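PDB 6LCH: Sel1 repeat family protein from Pseudomonas aeruginosa, which probably serves as an immunity protein of the type VI secretion system, protecting the bacterium against its own effector PldB. Local coordinates for residues P18-P22 with Q23-W27; G140-I144 with Y145-K149. All coordinates share one frame; numbering follows the deposited sequence.

Overall arrangement
Both contacts are local, made within one continuous run of chain, and they follow one another in sequence without nesting or crossing. Contact 1 comes first: the loop residues 18-22 lead into helix 22-34, and the contact marks where that helix starts, beside helix 43-55 and the loop at R56 and H58. The chain then winds through a succession of helices before contact 2, which lies within the sequence range of a Sel1 repeat (133-165) and marks how helix 133-146 ends and turns toward helix 150-162. Their centres lie 37 Å apart, on opposite sides of the chain's centre, with about 23 Å between nearest atoms, so they shape separate parts of the all-helical array.

Contact 1 (P18-P22 with Q23-W27)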
ATOM      1  N   PRO A  18      15.105 -11.800   2.390  1.00 19.42           N
ATOM      2  CA  PRO A  18      16.174 -12.642   1.850  1.00 21.05           C
ATOM      3  C   PRO A  18      16.878 -11.944   0.702  1.00 21.65           C
ATOM      4  O   PRO A  18      16.369 -10.941   0.178  1.00 23.74           O
ATOM      5  CB  PRO A  18      15.420 -13.893   1.373  1.00 20.38           C
ATOM      6  CG  PRO A  18      14.065 -13.386   1.025  1.00 14.14           C
ATOM      7  CD  PRO A  18      13.768 -12.288   2.008  1.00 16.94           C
ATOM      8  N   PRO A  19      18.055 -12.421   0.288  1.00 22.13           N
ATOM      9  CA  PRO A  19      18.764 -11.757  -0.812  1.00 24.66           C
ATOM     10  C   PRO A  19      17.977 -11.835  -2.113  1.00 18.89           C
ATOM     11  O   PRO A  19      17.325 -12.839  -2.408  1.00 22.41           O
ATOM     12  CB  PRO A  19      20.087 -12.530  -0.902  1.00 25.36           C
ATOM     13  CG  PRO A  19      19.807 -13.847  -0.246  1.00 30.12           C
ATOM     14  CD  PRO A  19      18.834 -13.538   0.849  1.00 22.90           C
ATOM     15  N   LEU A  20      18.036 -10.754  -2.889  1.00 19.39           N
ATOM     16  CA  LEU A  20      17.315 -10.663  -4.155  1.00 15.44           C
ATOM     17  C   LEU A  20      18.179 -11.267  -5.256  1.00 14.68           C
ATOM     18  O   LEU A  20      19.248 -10.737  -5.574  1.00 15.03           O
ATOM     19  CB  LEU A  20      16.961  -9.215  -4.478  1.00 18.30           C
ATOM     20  CG  LEU A  20      15.922  -9.026  -5.587  1.00 15.02           C
ATOM     21  CD1 LEU A  20      14.515  -9.122  -5.017  1.00 11.41           C
ATOM     22  CD2 LEU A  20      16.127  -7.698  -6.311  1.00 13.69           C
ATOM     23  N   ASP A  21      17.718 -12.366  -5.837  1.00 15.36           N
ATOM     24  CA  ASP A  21      18.493 -13.034  -6.877  1.00 13.99           C
ATOM     25  C   ASP A  21      18.457 -12.221  -8.166  1.00 11.04           C
ATOM     26  O   ASP A  21      17.374 -11.834  -8.617  1.00 13.16           O
ATOM     27  CB  ASP A  21      17.959 -14.439  -7.137  1.00 12.65           C
ATOM     28  CG  ASP A  21      18.671 -15.120  -8.290  1.00 14.04           C
ATOM     29  OD1 ASP A  21      19.824 -15.558  -8.092  1.00 12.71           O
ATOM     30  OD2 ASP A  21      18.087 -15.200  -9.394  1.00 10.29           O
ATOM     31  N   PRO A  22      19.609 -11.930  -8.778  1.00 14.36           N
ATOM     32  CA  PRO A  22      19.593 -11.154 -10.038  1.00 12.65           C
ATOM     33  C   PRO A  22      18.904 -11.850 -11.205  1.00 11.06           C
ATOM     34  O   PRO A  22      18.078 -11.220 -11.884  1.00  9.90           O
ATOM     35  CB  PRO A  22      21.086 -10.914 -10.302  1.00 10.10           C
ATOM     36  CG  PRO A  22      21.697 -10.904  -8.931  1.00 15.10           C
ATOM     37  CD  PRO A  22      20.945 -11.950  -8.155  1.00 11.26           C
ATOM     38  N   GLN A  23      19.228 -13.120 -11.483  1.00  8.55           N
ATOM     39  CA  GLN A  23      18.557 -13.839 -12.568  1.00  8.07           C
ATOM     40  C   GLN A  23      17.045 -13.864 -12.381  1.00  8.09           C
ATOM     41  O   GLN A  23      16.288 -13.684 -13.345  1.00  6.49           O
ATOM     42  CB  GLN A  23      19.079 -15.276 -12.676  1.00  8.99           C
ATOM     43  CG  GLN A  23      18.257 -16.121 -13.661  1.00  8.10           C
ATOM     44  CD  GLN A  23      18.659 -17.597 -13.724  1.00 12.75           C
ATOM     45  OE1 GLN A  23      18.825 -18.267 -12.709  1.00  7.89           O
ATOM     46  NE2 GLN A  23      18.869 -18.094 -14.945  1.00 13.19           N
ATOM     47  N   ALA A  24      16.588 -14.111 -11.151  1.00  9.39           N
ATOM     48  CA  ALA A  24      15.155 -14.222 -10.908  1.00  7.19           C
ATOM     49  C   ALA A  24      14.472 -12.864 -10.992  1.00  7.21           C
ATOM     50  O   ALA A  24      13.361 -12.757 -11.523  1.00  6.81           O
ATOM     51  CB  ALA A  24      14.904 -14.873  -9.548  1.00  7.63           C
ATOM     52  N   ASP A  25      15.123 -11.815 -10.484  1.00  7.15           N
ATOM     53  CA  ASP A  25      14.519 -10.488 -10.509  1.00  7.86           C
ATOM     54  C   ASP A  25      14.331  -9.984 -11.934  1.00  7.38           C
ATOM     55  O   ASP A  25      13.414  -9.198 -12.199  1.00  6.44           O
ATOM     56  CB  ASP A  25      15.371  -9.506  -9.706  1.00  8.03           C
ATOM     57  CG  ASP A  25      14.666  -8.184  -9.463  1.00 10.77           C
ATOM     58  OD1 ASP A  25      13.685  -8.163  -8.691  1.00  8.02           O
ATOM     59  OD2 ASP A  25      15.100  -7.167 -10.036  1.00 11.82           O
ATOM     60  N   ALA A  26      15.187 -10.419 -12.858  1.00  7.02           N
ATOM     61  CA  ALA A  26      15.009 -10.061 -14.261  1.00  6.85           C
ATOM     62  C   ALA A  26      13.765 -10.722 -14.840  1.00  5.75           C
ATOM     63  O   ALA A  26      13.005 -10.085 -15.577  1.00  6.18           O
ATOM     64  CB  ALA A  26      16.255 -10.446 -15.061  1.00  7.77           C
ATOM     65  N   TRP A  27      13.543 -12.000 -14.520  1.00  4.00           N
ATOM     66  CA  TRP A  27      12.300 -12.651 -14.921  1.00  7.41           C
ATOM     67  C   TRP A  27      11.098 -11.924 -14.343  1.00  6.41           C
ATOM     68  O   TRP A  27      10.092 -11.712 -15.032  1.00  5.97           O
ATOM     69  CB  TRP A  27      12.278 -14.102 -14.447  1.00  8.30           C
ATOM     70  CG  TRP A  27      13.245 -14.994 -15.108  1.00  8.14           C
ATOM     71  CD1 TRP A  27      13.725 -14.897 -16.380  1.00  9.55           C
ATOM     72  CD2 TRP A  27      13.853 -16.148 -14.532  1.00  7.27           C
ATOM     73  NE1 TRP A  27      14.606 -15.921 -16.629  1.00 11.65           N
ATOM     74  CE2 TRP A  27      14.703 -16.703 -15.507  1.00  8.59           C
ATOM     75  CE3 TRP A  27      13.769 -16.764 -13.279  1.00  8.96           C
ATOM     76  CZ2 TRP A  27      15.454 -17.845 -15.273  1.00  8.25           C
ATOM     77  CZ3 TRP A  27      14.515 -17.895 -13.048  1.00  9.88           C
ATOM     78  CH2 TRP A  27      15.350 -18.425 -14.039  1.00  9.62           C
TER
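With CG of D21 set anti to the backbone N (chi1 175°), the carboxylate swings forward over the first turn of the helix, where OD2 accepts the A24 amide hydrogen at 2.6 Å. The amide reaches OD2 from its anti side, 20° out of the carboxylate plane. The same torsional choice in D25 (chi1 -169°) carries its carboxylate back toward L20, so that OD1 lies 3.4 Å from L20 CD2, the leucine branch that comes nearest as the two side chains cross. D21 is the N-cap of helix 22-34, its side chain taking up an amide of the first turn, which has no helical carbonyl before it. The backbone then takes over: D25 N donates to D21 O at 2.9 Å and A26 N to P22 O at 3.2 Å. A24 CB lies 3.2 Å from D21 OD2 and also packs on A53 of helix 43-55. D21 OD2 also forms a salt bridge with R56, and D25 OD1 a hydrogen bond with H58, both tying the helix start to the loop after helix 43-55; D25 OD2 pairs with R29 one turn along the same helix.

Contact 2 (G140-I144 with Y145-K149); sequences GKFYI and YVAKK
I144 and Y145, neighbours in sequence, run side by side in the same direction, and the CG2 methyl of I144 sits over the centre of one face of the tyrosine ring. This is a CH-pi contact, with CG2 3.5 Å from the Y145 ring centroid and 12° off the ring normal. It arises because I144 CG2 stands anti to the backbone N, beside the carbonyl carbon and hence next to the following residue, while Y145 (chi1 -57°) turns its ring back along the helix. The K141 carbonyl oxygen meets the edge of that ring in its plane, 3.6 Å from Y145 CD2. One residue further on, F142 and V146 cross at a slant: F142 CE1 approaches V146 CG1 to 3.5 Å, and on the other flank of the phenyl ring CE2 touches A147 CB at 3.8 Å.

The backbone is consistent with F142 touching both residues. Helix 133-146, within the sequence range of a Sel1 repeat, widens at its C-terminal end into a pi-type turn, in which A147 N donates to F142 O, five residues back, at 2.7 Å and nearly in line with the carbonyl bond, though bent at the hydrogen (142°). A147 CB also lies at the edge of the Y143 ring. K149, the N-cap residue of helix 150-162, lies alongside Y143 and points the same way, its CB 3.9 Å from Y143 CD1; its NZ, 6.0 Å from the Y143 ring centroid, can offer at most a weak cation-pi attraction. Beyond the turn, Y143 rests on L152 and Y156 and I144 on L154 and T157, joining helix 133-146 to helix 150-162, while I144 and Y145 both reach Y175 on helix 166-178.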
ATOM      1  N   GLY A 140      -3.692  -0.661  11.976  1.00  3.73           N
ATOM      2  CA  GLY A 140      -4.057   0.721  12.225  1.00  5.70           C
ATOM      3  C   GLY A 140      -5.523   0.994  11.958  1.00  7.02           C
ATOM      4  O   GLY A 140      -6.182   1.697  12.723  1.00  7.06           O
ATOM      5  N   LYS A 141      -6.061   0.415  10.883  1.00  6.47           N
ATOM      6  CA  LYS A 141      -7.466   0.631  10.550  1.00  8.33           C
ATOM      7  C   LYS A 141      -8.393   0.002  11.584  1.00  8.94           C
ATOM      8  O   LYS A 141      -9.441   0.571  11.910  1.00  9.70           O
ATOM      9  CB  LYS A 141      -7.759   0.085   9.154  1.00  7.47           C
ATOM     10  CG  LYS A 141      -7.231   0.979   8.041  1.00  6.77           C
ATOM     11  CD  LYS A 141      -6.760   0.178   6.836  1.00 13.14           C
ATOM     12  CE  LYS A 141      -7.926  -0.364   6.031  1.00 15.16           C
ATOM     13  NZ  LYS A 141      -7.491  -0.832   4.681  1.00 11.06           N
ATOM     14  N   PHE A 142      -8.032  -1.174  12.105  1.00  7.87           N
ATOM     15  CA  PHE A 142      -8.852  -1.811  13.132  1.00 11.01           C
ATOM     16  C   PHE A 142      -8.757  -1.059  14.453  1.00 11.31           C
ATOM     17  O   PHE A 142      -9.765  -0.874  15.146  1.00 11.90           O
ATOM     18  CB  PHE A 142      -8.427  -3.272  13.312  1.00 10.16           C
ATOM     19  CG  PHE A 142      -9.141  -3.989  14.429  1.00 10.58           C
ATOM     20  CD1 PHE A 142     -10.378  -4.577  14.214  1.00 14.51           C
ATOM     21  CD2 PHE A 142      -8.574  -4.085  15.690  1.00 13.73           C
ATOM     22  CE1 PHE A 142     -11.039  -5.238  15.237  1.00 17.51           C
ATOM     23  CE2 PHE A 142      -9.232  -4.743  16.719  1.00 14.45           C
ATOM     24  CZ  PHE A 142     -10.465  -5.322  16.492  1.00 12.99           C
ATOM     25  N   TYR A 143      -7.555  -0.600  14.805  1.00  9.28           N
ATOM     26  CA  TYR A 143      -7.348   0.022  16.106  1.00 12.41           C
ATOM     27  C   TYR A 143      -7.927   1.430  16.164  1.00 12.45           C
ATOM     28  O   TYR A 143      -8.465   1.838  17.199  1.00 14.54           O
ATOM     29  CB  TYR A 143      -5.860   0.050  16.435  1.00 12.48           C
ATOM     30  CG  TYR A 143      -5.322  -1.288  16.872  1.00 10.26           C
ATOM     31  CD1 TYR A 143      -6.060  -2.110  17.712  1.00 14.48           C
ATOM     32  CD2 TYR A 143      -4.079  -1.725  16.449  1.00 10.23           C
ATOM     33  CE1 TYR A 143      -5.572  -3.333  18.119  1.00 17.02           C
ATOM     34  CE2 TYR A 143      -3.585  -2.949  16.846  1.00 10.23           C
ATOM     35  CZ  TYR A 143      -4.334  -3.747  17.682  1.00 12.00           C
ATOM     36  OH  TYR A 143      -3.847  -4.966  18.085  1.00 11.69           O
ATOM     37  N   ILE A 144      -7.807   2.194  15.079  1.00  9.32           N
ATOM     38  CA  ILE A 144      -8.268   3.579  15.106  1.00 12.41           C
ATOM     39  C   ILE A 144      -9.788   3.633  15.203  1.00 10.25           C
ATOM     40  O   ILE A 144     -10.346   4.342  16.048  1.00 14.24           O
ATOM     41  CB  ILE A 144      -7.755   4.345  13.875  1.00  9.63           C
ATOM     42  CG1 ILE A 144      -6.236   4.490  13.923  1.00  6.83           C
ATOM     43  CG2 ILE A 144      -8.405   5.726  13.785  1.00 10.80           C
ATOM     44  CD1 ILE A 144      -5.632   4.844  12.576  1.00  7.54           C
ATOM     45  N   TYR A 145     -10.479   2.868  14.361  1.00 10.59           N
ATOM     46  CA  TYR A 145     -11.920   3.019  14.195  1.00 11.76           C
ATOM     47  C   TYR A 145     -12.729   1.911  14.862  1.00 12.90           C
ATOM     48  O   TYR A 145     -13.638   2.202  15.646  1.00 15.77           O
ATOM     49  CB  TYR A 145     -12.259   3.101  12.704  1.00 10.12           C
ATOM     50  CG  TYR A 145     -11.545   4.223  11.976  1.00  8.70           C
ATOM     51  CD1 TYR A 145     -12.050   5.518  11.991  1.00  7.20           C
ATOM     52  CD2 TYR A 145     -10.371   3.986  11.269  1.00  6.90           C
ATOM     53  CE1 TYR A 145     -11.406   6.547  11.325  1.00  7.54           C
ATOM     54  CE2 TYR A 145      -9.722   5.010  10.596  1.00  6.37           C
ATOM     55  CZ  TYR A 145     -10.246   6.289  10.626  1.00  7.87           C
ATOM     56  OH  TYR A 145      -9.610   7.317   9.966  1.00  4.75           O
ATOM     57  N   VAL A 146     -12.430   0.646  14.570  1.00 12.67           N
ATOM     58  CA  VAL A 146     -13.203  -0.462  15.125  1.00 14.17           C
ATOM     59  C   VAL A 146     -12.962  -0.534  16.623  1.00 14.41           C
ATOM     60  O   VAL A 146     -13.855  -0.240  17.426  1.00 12.79           O
ATOM     61  CB  VAL A 146     -12.851  -1.802  14.457  1.00 12.38           C
ATOM     62  CG1 VAL A 146     -13.682  -2.923  15.070  1.00 13.26           C
ATOM     63  CG2 VAL A 146     -13.073  -1.721  12.964  1.00 10.68           C
ATOM     64  N   ALA A 147     -11.761  -0.950  17.008  1.00 16.40           N
ATOM     65  CA  ALA A 147     -11.360  -0.843  18.396  1.00 16.69           C
ATOM     66  C   ALA A 147     -11.225   0.627  18.773  1.00 18.37           C
ATOM     67  O   ALA A 147     -11.065   1.502  17.919  1.00 17.99           O
ATOM     68  CB  ALA A 147     -10.041  -1.578  18.633  1.00 16.41           C
ATOM     69  N   LYS A 148     -11.301   0.900  20.069  1.00 20.35           N
ATOM     70  CA  LYS A 148     -11.061   2.257  20.553  1.00 23.58           C
ATOM     71  C   LYS A 148      -9.609   2.463  20.946  1.00 21.33           C
ATOM     72  O   LYS A 148      -9.306   3.177  21.904  1.00 23.98           O
ATOM     73  CB  LYS A 148     -11.997   2.574  21.714  1.00 23.59           C
ATOM     74  CG  LYS A 148     -13.472   2.606  21.318  1.00 27.87           C
ATOM     75  CD  LYS A 148     -13.661   3.114  19.891  1.00 23.06           C
ATOM     76  CE  LYS A 148     -15.133   3.327  19.566  1.00 33.00           C
ATOM     77  NZ  LYS A 148     -15.973   2.167  19.979  1.00 31.53           N
ATOM     78  N   LYS A 149      -8.690   1.843  20.206  1.00 20.60           N
ATOM     79  CA  LYS A 149      -7.260   2.003  20.434  1.00 18.86           C
ATOM     80  C   LYS A 149      -6.651   2.906  19.368  1.00 17.23           C
ATOM     81  O   LYS A 149      -5.777   2.477  18.606  1.00 14.32           O
ATOM     82  CB  LYS A 149      -6.572   0.640  20.444  1.00 14.86           C
ATOM     83  CG  LYS A 149      -7.175  -0.343  21.427  1.00 16.12           C
ATOM     84  CD  LYS A 149      -6.081  -1.162  22.078  1.00 20.49           C
ATOM     85  CE  LYS A 149      -5.082  -0.256  22.781  1.00 22.22           C
ATOM     86  NZ  LYS A 149      -3.748  -0.899  22.905  1.00 19.00           N
TER